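Local atomic coordinates of flagellar pocket-related cytoskeletal protein (Trypanosoma brucei, PDB entry 6SJQ), a protein that belongs to the flagellar pocket collar of the trypanosome and, through the ubiquitin-fold N-terminal domain described here, probably binds partner proteins. Residues M4-V10 and L23-P29; D13-K18 and W98-K104; S62-M66 and V75-R79. All coordinates share one frame; numbering follows the deposited sequence.

Contact 1: residues M4-V10 and L23-P29; sequences MAFLVQV and LSFPSRP
The aromatic ring of F6 lies against the chain of S27, R28 and P29 just past strand 17-25, with R28 CA centred over one ring face, 3.7 Å from the ring centroid and 12° off its normal, a CH-pi contact. Placing CG anti to the backbone N of F6 (chi1 -171°) lays the ring along this turn, and P29 completes the fit, its CD 3.7 Å from F6 CD1. Within its own segment P29 sets CG over the middle of the F25 ring, while V8 CG2 approaches F25 CE1 at 4.2 Å. F6, V8, L23 and F25 point to the same face of an antiparallel pair, the close-packed side, where V8, L23 and F25 are buried and F6 is partly covered by the S27-P29 chain.

Two hydrogen-bonded pairs hold the backbones together. F6 N reaches F25 O at 2.8 Å with F25 N returning to F6 O, and V8 N reaches L23 O at 3.0 Å with L23 N answering V8 O. Between them, in the non-hydrogen-bonded pair L7-S24, L7 CA comes to 3.4 Å from L23 O in a CA-H...O contact.

The other face, carrying L7 and S24, is looser. S24 is solvent-exposed and deposited in two conformers, which leaves its close approach to L7 doubtful.

These are the two strands of the N-terminal hairpin of the ubiquitin fold. Helix 31-49 packs on the L23, F25 and V10 part of the close-packed face through S37, E33 and F42, while V8 and V10 lean on L89 and V91 of the parallel neighbouring strand 87-92.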
loop_
_atom_site.group_PDB
_atom_site.type_symbol
_atom_site.label_atom_id
_atom_site.label_comp_id
_atom_site.label_asym_id
_atom_site.label_seq_id
_atom_site.Cartn_x
_atom_site.Cartn_y
_atom_site.Cartn_z
ATOM N N MET A 4 -20.439 -3.282 -6.094
ATOM C CA MET A 4 -20.732 -4.273 -5.045
ATOM C C MET A 4 -19.783 -4.135 -3.849
ATOM O O MET A 4 -20.226 -4.023 -2.703
ATOM C CB MET A 4 -20.664 -5.688 -5.616
ATOM C CG MET A 4 -21.305 -6.756 -4.732
ATOM S SD MET A 4 -21.113 -8.376 -5.491
ATOM C CE MET A 4 -19.333 -8.566 -5.288
ATOM N N ALA A 5 -18.480 -4.144 -4.115
ATOM C CA ALA A 5 -17.501 -3.856 -3.066
ATOM C C ALA A 5 -16.783 -2.576 -3.470
ATOM O O ALA A 5 -16.836 -2.178 -4.638
ATOM C CB ALA A 5 -16.513 -4.996 -2.922
ATOM N N PHE A 6 -16.133 -1.920 -2.514
ATOM C CA PHE A 6 -15.361 -0.721 -2.805
ATOM C C PHE A 6 -13.885 -1.114 -2.860
ATOM O O PHE A 6 -13.337 -1.622 -1.869
ATOM C CB PHE A 6 -15.587 0.304 -1.686
ATOM C CG PHE A 6 -15.018 1.663 -1.975
ATOM C CD1 PHE A 6 -13.657 1.915 -1.822
ATOM C CD2 PHE A 6 -15.852 2.699 -2.402
ATOM C CE1 PHE A 6 -13.127 3.173 -2.089
ATOM C CE2 PHE A 6 -15.330 3.974 -2.658
ATOM C CZ PHE A 6 -13.956 4.207 -2.497
ATOM N N LEU A 7 -13.234 -0.841 -3.998
ATOM C CA LEU A 7 -11.850 -1.266 -4.203
ATOM C C LEU A 7 -10.921 -0.070 -4.127
ATOM O O LEU A 7 -11.292 1.031 -4.537
ATOM C CB LEU A 7 -11.683 -1.934 -5.576
ATOM C CG LEU A 7 -12.677 -3.092 -5.747
ATOM C CD1 LEU A 7 -12.692 -3.633 -7.171
ATOM C CD2 LEU A 7 -12.329 -4.176 -4.789
ATOM N N VAL A 8 -9.726 -0.302 -3.582
ATOM C CA VAL A 8 -8.660 0.691 -3.605
ATOM C C VAL A 8 -7.372 -0.012 -4.037
ATOM O O VAL A 8 -7.103 -1.108 -3.576
ATOM C CB VAL A 8 -8.444 1.303 -2.203
ATOM C CG1 VAL A 8 -7.372 2.383 -2.265
ATOM C CG2 VAL A 8 -9.758 1.891 -1.664
ATOM N N GLN A 9 -6.577 0.598 -4.916
ATOM C CA GLN A 9 -5.253 0.041 -5.257
ATOM C C GLN A 9 -4.235 0.680 -4.343
ATOM O O GLN A 9 -4.213 1.905 -4.213
ATOM C CB GLN A 9 -4.872 0.382 -6.696
ATOM C CG GLN A 9 -5.862 -0.084 -7.747
ATOM C CD GLN A 9 -5.458 0.390 -9.127
ATOM O OE1 GLN A 9 -4.547 -0.172 -9.745
ATOM N NE2 GLN A 9 -6.101 1.463 -9.602
ATOM N N VAL A 10 -3.414 -0.126 -3.667
ATOM C CA VAL A 10 -2.401 0.421 -2.765
ATOM C C VAL A 10 -1.006 -0.052 -3.184
ATOM O O VAL A 10 -0.741 -1.263 -3.279
ATOM C CB VAL A 10 -2.697 0.035 -1.309
ATOM C CG1 VAL A 10 -1.900 0.896 -0.382
ATOM C CG2 VAL A 10 -4.179 0.222 -1.016
ATOM N N LEU A 23 -7.173 -3.839 -2.741
ATOM C CA LEU A 23 -7.781 -4.114 -1.439
ATOM C C LEU A 23 -9.277 -3.920 -1.581
ATOM O O LEU A 23 -9.724 -2.985 -2.254
ATOM C CB LEU A 23 -7.209 -3.167 -0.375
ATOM C CG LEU A 23 -5.693 -3.235 -0.149
ATOM C CD1 LEU A 23 -5.338 -2.405 1.083
ATOM C CD2 LEU A 23 -5.241 -4.683 0.056
ATOM N N SER A 24 -10.063 -4.817 -0.993
ATOM C CA SER A 24 -11.523 -4.781 -1.107
ATOM C C SER A 24 -12.164 -4.441 0.239
ATOM O O SER A 24 -11.722 -4.929 1.286
ATOM C CB SER A 24 -12.067 -6.137 -1.586
ATOM O OG SER A 24 -11.622 -6.454 -2.894
ATOM N N PHE A 25 -13.197 -3.599 0.217
ATOM C CA PHE A 25 -13.926 -3.249 1.432
ATOM C C PHE A 25 -15.428 -3.270 1.139
ATOM O O PHE A 25 -15.836 -3.102 -0.011
ATOM C CB PHE A 25 -13.529 -1.855 1.925
ATOM C CG PHE A 25 -12.046 -1.669 2.114
ATOM C CD1 PHE A 25 -11.240 -1.273 1.049
ATOM C CD2 PHE A 25 -11.456 -1.932 3.341
ATOM C CE1 PHE A 25 -9.863 -1.121 1.207
ATOM C CE2 PHE A 25 -10.074 -1.772 3.523
ATOM C CZ PHE A 25 -9.274 -1.363 2.452
ATOM N N PRO A 26 -16.263 -3.473 2.170
ATOM C CA PRO A 26 -17.721 -3.443 1.952
ATOM C C PRO A 26 -18.257 -2.088 1.467
ATOM O O PRO A 26 -19.274 -2.041 0.780
ATOM C CB PRO A 26 -18.294 -3.747 3.343
ATOM C CG PRO A 26 -17.218 -4.526 4.027
ATOM C CD PRO A 26 -15.918 -3.929 3.530
ATOM N N SER A 27 -17.581 -1.002 1.825
ATOM C CA SER A 27 -17.936 0.324 1.342
ATOM C C SER A 27 -16.698 1.168 1.546
ATOM O O SER A 27 -15.681 0.643 2.021
ATOM C CB SER A 27 -19.138 0.909 2.104
ATOM O OG SER A 27 -18.788 1.266 3.433
ATOM N N ARG A 28 -16.757 2.454 1.219
ATOM C CA ARG A 28 -15.570 3.310 1.325
ATOM C C ARG A 28 -14.966 3.213 2.718
ATOM O O ARG A 28 -15.653 3.487 3.710
ATOM C CB ARG A 28 -15.924 4.769 1.024
ATOM C CG ARG A 28 -14.791 5.738 1.354
ATOM C CD ARG A 28 -15.162 7.172 1.004
ATOM N NE ARG A 28 -15.933 7.235 -0.236
ATOM C CZ ARG A 28 -16.046 8.322 -0.990
ATOM N NH1 ARG A 28 -15.421 9.441 -0.641
ATOM N NH2 ARG A 28 -16.763 8.284 -2.103
ATOM N N PRO A 29 -13.694 2.782 2.815
ATOM C CA PRO A 29 -13.127 2.630 4.157
ATOM C C PRO A 29 -12.741 3.955 4.797
ATOM O O PRO A 29 -12.534 4.956 4.110
ATOM C CB PRO A 29 -11.865 1.795 3.910
ATOM C CG PRO A 29 -11.436 2.206 2.493
ATOM C CD PRO A 29 -12.733 2.442 1.741
#

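Contact 2: residues D13-K18 and W98-K104; sequences DIFNNK and WHKESQK
Unusually, the H99 imidazole engages F15 twice: ND1 accepts the backbone N-H of F15 (3.0 Å, 171° at the hydrogen), with the donor almost in the imidazole plane, while CE1 presses over the centre of the F15 ring. The two rings form an edge-to-face pair, centroids 4.5 Å apart and planes at 55°. F15 belongs to the type I' turn I14-N17 that closes the first hairpin of the ubiquitin fold, and H99 to the loop that follows strand 87-92. A hydrogen bond between H99 NE2 and H57 NE2 engages the far side of the imidazole, so both ring nitrogens are used and its rotation is fixed.

Farther along, charge takes over. Bends at chi2 (-82°) and chi4 turn K18 NZ onto the D13 carboxylate and the S102 carbonyl. D13 OD2 receives K18 NZ on its syn lone pair, a 2.8 Å salt bridge between the two hairpin strands, and also bonds Y90 OH. S102 OG donates to D13 OD1 at 3.1 Å, from above the carboxylate plane, and accepts K104 N in an ST turn. The modelled separation of K18 NZ from S102 O is too short to be trusted in detail. The extended K104 chain carries NZ to the turn carbonyl, N16 O, at 2.6 Å. On the N16 side chain, water 2 bridges the segments, donating to both N16 OD1 and K100 O, each 2.6 Å from the water oxygen.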
loop_
_atom_site.group_PDB
_atom_site.type_symbol
_atom_site.label_atom_id
_atom_site.label_comp_id
_atom_site.label_asym_id
_atom_site.label_seq_id
_atom_site.Cartn_x
_atom_site.Cartn_y
_atom_site.Cartn_z
ATOM N N ASP A 13 6.956 0.565 -2.201
ATOM C CA ASP A 13 8.221 -0.043 -2.593
ATOM C C ASP A 13 8.682 -1.054 -1.561
ATOM O O ASP A 13 8.970 -0.698 -0.421
ATOM C CB ASP A 13 9.283 1.023 -2.854
ATOM C CG ASP A 13 9.063 1.718 -4.183
ATOM O OD1 ASP A 13 9.239 1.055 -5.225
ATOM O OD2 ASP A 13 8.683 2.909 -4.196
ATOM N N ILE A 14 8.730 -2.322 -1.966
ATOM C CA ILE A 14 9.157 -3.394 -1.064
ATOM C C ILE A 14 10.394 -4.114 -1.628
ATOM O O ILE A 14 10.338 -4.725 -2.697
ATOM C CB ILE A 14 8.020 -4.418 -0.834
ATOM C CG1 ILE A 14 6.696 -3.719 -0.431
ATOM C CG2 ILE A 14 8.450 -5.480 0.172
ATOM C CD1 ILE A 14 6.639 -3.139 0.981
ATOM N N PHE A 15 11.498 -4.045 -0.896
ATOM C CA PHE A 15 12.801 -4.571 -1.357
ATOM C C PHE A 15 13.138 -4.221 -2.797
ATOM O O PHE A 15 13.468 -5.108 -3.580
ATOM C CB PHE A 15 12.858 -6.095 -1.219
ATOM C CG PHE A 15 12.742 -6.575 0.182
ATOM C CD1 PHE A 15 13.713 -6.261 1.117
ATOM C CD2 PHE A 15 11.672 -7.360 0.566
ATOM C CE1 PHE A 15 13.613 -6.707 2.428
ATOM C CE2 PHE A 15 11.565 -7.830 1.876
ATOM C CZ PHE A 15 12.533 -7.499 2.811
ATOM N N ASN A 16 13.037 -2.949 -3.155
ATOM C CA ASN A 16 13.377 -2.532 -4.524
ATOM C C ASN A 16 12.476 -3.084 -5.642
ATOM O O ASN A 16 12.889 -3.139 -6.802
ATOM C CB ASN A 16 14.852 -2.839 -4.848
ATOM C CG ASN A 16 15.812 -1.829 -4.250
ATOM O OD1 ASN A 16 15.560 -0.621 -4.271
ATOM N ND2 ASN A 16 16.933 -2.319 -3.728
ATOM N N ASN A 17 11.262 -3.505 -5.299
ATOM C CA ASN A 17 10.235 -3.747 -6.316
ATOM C C ASN A 17 9.026 -2.902 -5.967
ATOM O O ASN A 17 8.699 -2.760 -4.795
ATOM C CB ASN A 17 9.834 -5.220 -6.355
ATOM C CG ASN A 17 10.966 -6.122 -6.801
ATOM O OD1 ASN A 17 11.501 -6.903 -6.013
ATOM N ND2 ASN A 17 11.341 -6.016 -8.072
ATOM N N LYS A 18 8.361 -2.336 -6.974
ATOM C CA LYS A 18 7.097 -1.644 -6.747
ATOM C C LYS A 18 5.993 -2.684 -6.714
ATOM O O LYS A 18 5.844 -3.468 -7.649
ATOM C CB LYS A 18 6.802 -0.700 -7.906
ATOM C CG LYS A 18 7.229 0.718 -7.693
ATOM C CD LYS A 18 6.207 1.492 -6.889
ATOM C CE LYS A 18 6.587 2.954 -6.926
ATOM N NZ LYS A 18 8.073 3.104 -6.936
ATOM N N TRP A 98 15.890 -1.213 4.348
ATOM C CA TRP A 98 15.575 -2.229 3.351
ATOM C C TRP A 98 14.690 -1.756 2.234
ATOM O O TRP A 98 14.723 -2.330 1.149
ATOM C CB TRP A 98 14.939 -3.448 4.026
ATOM C CG TRP A 98 15.770 -3.940 5.141
ATOM C CD1 TRP A 98 17.004 -4.518 5.047
ATOM C CD2 TRP A 98 15.456 -3.883 6.529
ATOM N NE1 TRP A 98 17.470 -4.831 6.294
ATOM C CE2 TRP A 98 16.537 -4.450 7.228
ATOM C CE3 TRP A 98 14.361 -3.404 7.258
ATOM C CZ2 TRP A 98 16.556 -4.564 8.616
ATOM C CZ3 TRP A 98 14.379 -3.516 8.631
ATOM C CH2 TRP A 98 15.469 -4.090 9.299
ATOM N N HIS A 99 13.901 -0.716 2.490
ATOM C CA HIS A 99 12.889 -0.292 1.535
ATOM C C HIS A 99 13.052 1.171 1.188
ATOM O O HIS A 99 12.826 2.044 2.027
ATOM C CB HIS A 99 11.487 -0.545 2.101
ATOM C CG HIS A 99 11.322 -1.925 2.664
ATOM N ND1 HIS A 99 11.259 -3.045 1.872
ATOM C CD2 HIS A 99 11.256 -2.359 3.947
ATOM C CE1 HIS A 99 11.154 -4.121 2.640
ATOM N NE2 HIS A 99 11.138 -3.730 3.896
ATOM N N LYS A 100 13.451 1.436 -0.050
ATOM C CA LYS A 100 13.629 2.812 -0.484
ATOM C C LYS A 100 12.774 3.115 -1.702
ATOM O O LYS A 100 12.430 2.217 -2.484
ATOM C CB LYS A 100 15.108 3.140 -0.734
ATOM C CG LYS A 100 15.948 1.995 -1.278
ATOM C CD LYS A 100 16.700 1.275 -0.164
ATOM C CE LYS A 100 17.767 0.333 -0.741
ATOM N NZ LYS A 100 18.316 -0.627 0.269
ATOM N N GLU A 101 12.413 4.386 -1.832
ATOM C CA GLU A 101 11.557 4.837 -2.909
ATOM C C GLU A 101 12.238 4.659 -4.254
ATOM O O GLU A 101 13.464 4.753 -4.365
ATOM C CB GLU A 101 11.165 6.303 -2.698
ATOM C CG GLU A 101 10.271 6.543 -1.482
ATOM C CD GLU A 101 11.034 6.531 -0.161
ATOM O OE1 GLU A 101 12.263 6.289 -0.172
ATOM O OE2 GLU A 101 10.402 6.761 0.894
ATOM N N SER A 102 11.434 4.363 -5.269
ATOM C CA SER A 102 11.913 4.317 -6.640
ATOM C C SER A 102 10.826 4.878 -7.528
ATOM O O SER A 102 9.647 4.905 -7.150
ATOM C CB SER A 102 12.199 2.888 -7.073
ATOM O OG SER A 102 10.994 2.265 -7.479
ATOM N N GLN A 103 11.211 5.327 -8.713
ATOM C CA GLN A 103 10.221 5.786 -9.669
ATOM C C GLN A 103 9.920 4.651 -10.625
ATOM O O GLN A 103 9.494 4.892 -11.753
ATOM C CB GLN A 103 10.741 6.987 -10.452
ATOM C CG GLN A 103 11.526 7.982 -9.628
ATOM C CD GLN A 103 12.324 8.925 -10.503
ATOM O OE1 GLN A 103 13.521 8.724 -10.723
ATOM N NE2 GLN A 103 11.659 9.950 -11.027
ATOM N N LYS A 104 10.174 3.414 -10.199
ATOM C CA LYS A 104 9.740 2.272 -10.992
ATOM C C LYS A 104 8.224 2.353 -11.075
ATOM O O LYS A 104 7.559 2.683 -10.091
ATOM C CB LYS A 104 10.177 0.948 -10.358
ATOM C CG LYS A 104 11.671 0.708 -10.398
ATOM C CD LYS A 104 12.023 -0.646 -9.803
ATOM C CE LYS A 104 13.516 -0.761 -9.586
ATOM N NZ LYS A 104 13.869 -2.018 -8.887
HETATM O O HOH W 1 11.992 -0.441 -1.378
HETATM O O HOH W 2 13.354 0.748 -4.481
#

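Contact 3: residues S62-M66 and V75-R79; sequences SKIKM and VDLIR
K63 leaves the backbone with CG anti to N (chi1 176°), then folds at chi3 and chi4, and the double bend swings its ammonium group round to D76. D76 in turn sets CG beside its own backbone N (chi1 -78°), which brings a carboxylate whose CB starts out pointing away back toward the lysine. The two side chains meet nearly at right angles in a salt bridge, K63 NZ to D76 OD2 at 2.6 Å, with the nitrogen on the syn side of the carboxylate but tilted from its plane. Water 3 donates to D76 OD1 and accepts a weak bond from K63 NZ, so that it links the lysine, weakly, to the second carboxylate oxygen. K65, extended beyond CG, runs past the same carboxylate with CE 3.7 Å from D76 OD1; its ammonium makes no direct contact there, yet its charge probably favours an ionised D76.

Beneath these side chains lies the second hairpin of the ubiquitin fold, strands 63-68 and 73-76, the latter at the edge of the sheet within the chain. M66 and V75 form a hydrogen-bonded pair: M66 N bonds V75 O at 2.8 Å and V75 N bonds M66 O at 2.9 Å. In the adjoining non-hydrogen-bonded pair the K65 and D76 side chains start out in diverging directions, and K65 CA lies 3.2 Å from V75 O. L77, already beyond the strand, still donates its N-H to I64 O at 2.8 Å, almost straight at the hydrogen (173°).

On the side facing helix 31-49, I64 and L77 run side by side, I64 CG2 3.9 Å from L77 CD2, and both continue onto the helix, I64 against L34 and T35, L77 against I31. M66 reaches C87 and L89 of strand 87-92, while Q82 NE2 bonds the carbonyl of D76.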
loop_
_atom_site.group_PDB
_atom_site.type_symbol
_atom_site.label_atom_id
_atom_site.label_comp_id
_atom_site.label_asym_id
_atom_site.label_seq_id
_atom_site.Cartn_x
_atom_site.Cartn_y
_atom_site.Cartn_z
ATOM N N SER A 62 3.863 5.879 6.920
ATOM C CA SER A 62 4.217 7.206 7.439
ATOM C C SER A 62 3.452 8.347 6.764
ATOM O O SER A 62 3.210 9.387 7.378
ATOM C CB SER A 62 5.722 7.461 7.328
ATOM O OG SER A 62 6.174 7.373 5.986
ATOM N N LYS A 63 3.117 8.160 5.489
ATOM C CA LYS A 63 2.329 9.115 4.702
ATOM C C LYS A 63 1.651 8.325 3.601
ATOM O O LYS A 63 2.270 7.439 3.005
ATOM C CB LYS A 63 3.191 10.183 4.029
ATOM C CG LYS A 63 2.349 11.110 3.126
ATOM C CD LYS A 63 3.173 12.118 2.342
ATOM C CE LYS A 63 3.812 13.160 3.254
ATOM N NZ LYS A 63 2.821 14.102 3.860
ATOM N N ILE A 64 0.387 8.637 3.332
ATOM C CA ILE A 64 -0.320 8.009 2.233
ATOM C C ILE A 64 -0.686 9.113 1.261
ATOM O O ILE A 64 -1.231 10.141 1.669
ATOM C CB ILE A 64 -1.603 7.301 2.715
ATOM C CG1 ILE A 64 -1.235 6.149 3.667
ATOM C CG2 ILE A 64 -2.367 6.733 1.535
ATOM C CD1 ILE A 64 -2.440 5.395 4.216
ATOM N N LYS A 65 -0.365 8.914 -0.015
ATOM C CA LYS A 65 -0.855 9.813 -1.060
ATOM C C LYS A 65 -1.833 9.111 -1.992
ATOM O O LYS A 65 -1.764 7.902 -2.179
ATOM C CB LYS A 65 0.313 10.351 -1.880
ATOM C CG LYS A 65 1.251 11.243 -1.086
ATOM C CD LYS A 65 2.186 11.973 -2.013
ATOM C CE LYS A 65 3.152 12.834 -1.235
ATOM N NZ LYS A 65 4.022 13.563 -2.203
ATOM N N MET A 66 -2.730 9.890 -2.595
ATOM C CA MET A 66 -3.683 9.382 -3.572
ATOM C C MET A 66 -3.419 10.099 -4.882
ATOM O O MET A 66 -3.168 11.307 -4.893
ATOM C CB MET A 66 -5.120 9.710 -3.120
ATOM C CG MET A 66 -6.240 9.220 -4.097
ATOM S SD MET A 66 -7.958 9.684 -3.579
ATOM C CE MET A 66 -7.911 11.431 -3.910
ATOM N N VAL A 75 -1.841 13.818 -4.195
ATOM C CA VAL A 75 -2.171 14.623 -3.011
ATOM C C VAL A 75 -2.125 13.758 -1.749
ATOM O O VAL A 75 -2.298 12.539 -1.823
ATOM C CB VAL A 75 -3.572 15.233 -3.146
ATOM C CG1 VAL A 75 -3.641 16.094 -4.401
ATOM C CG2 VAL A 75 -4.623 14.124 -3.214
ATOM N N ASP A 76 -1.914 14.371 -0.587
ATOM C CA ASP A 76 -1.954 13.620 0.663
ATOM C C ASP A 76 -3.361 13.112 0.946
ATOM O O ASP A 76 -4.354 13.804 0.686
ATOM C CB ASP A 76 -1.521 14.488 1.844
ATOM C CG ASP A 76 -0.035 14.661 1.924
ATOM O OD1 ASP A 76 0.645 14.571 0.879
ATOM O OD2 ASP A 76 0.445 14.890 3.045
ATOM N N LEU A 77 -3.461 11.901 1.483
ATOM C CA LEU A 77 -4.765 11.399 1.909
ATOM C C LEU A 77 -5.034 11.863 3.343
ATOM O O LEU A 77 -4.430 11.358 4.294
ATOM C CB LEU A 77 -4.830 9.874 1.807
ATOM C CG LEU A 77 -6.149 9.259 2.267
ATOM C CD1 LEU A 77 -7.300 9.795 1.445
ATOM C CD2 LEU A 77 -6.081 7.727 2.179
ATOM N N ILE A 78 -5.918 12.844 3.480
ATOM C CA ILE A 78 -6.146 13.534 4.755
ATOM C C ILE A 78 -7.608 13.458 5.235
ATOM O O ILE A 78 -7.879 13.504 6.428
ATOM C CB ILE A 78 -5.759 15.035 4.635
ATOM C CG1 ILE A 78 -6.434 15.637 3.402
ATOM C CG2 ILE A 78 -4.262 15.202 4.535
ATOM C CD1 ILE A 78 -6.514 17.141 3.370
ATOM N N ARG A 79 -8.545 13.369 4.303
ATOM C CA ARG A 79 -9.973 13.424 4.621
ATOM C C ARG A 79 -10.679 12.139 4.234
ATOM O O ARG A 79 -10.217 11.398 3.351
ATOM C CB ARG A 79 -10.649 14.563 3.859
ATOM C CG ARG A 79 -10.282 15.949 4.348
ATOM C CD ARG A 79 -11.032 16.982 3.534
ATOM N NE ARG A 79 -12.468 16.742 3.603
ATOM C CZ ARG A 79 -13.272 17.305 4.501
ATOM N NH1 ARG A 79 -12.780 18.153 5.397
ATOM N NH2 ARG A 79 -14.568 17.025 4.502
HETATM O O HOH W 3 2.846 16.017 1.030
HETATM O O HOH W 4 -1.199 10.798 4.830
#

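In the fold
From the N terminus, strand 6-14 runs from contact 1 to contact 2, turns, and returns as strand 17-25 to contact 1, which closes the open end of this hairpin. After helix 31-49, the chain enters strand 63-68, and contact 3 closes the second hairpin a few residues later, in series with contact 1. Strand 87-92 then fills the sheet between the two hairpins. Only afterwards does 98-104 reach back to the first turn, so contact 2 spans the helix and the whole of contact 3, and its segments alternate with those of contact 1. Contacts 1 and 2, about 24 Å apart between centres, lie on opposite sides of the chain's centre.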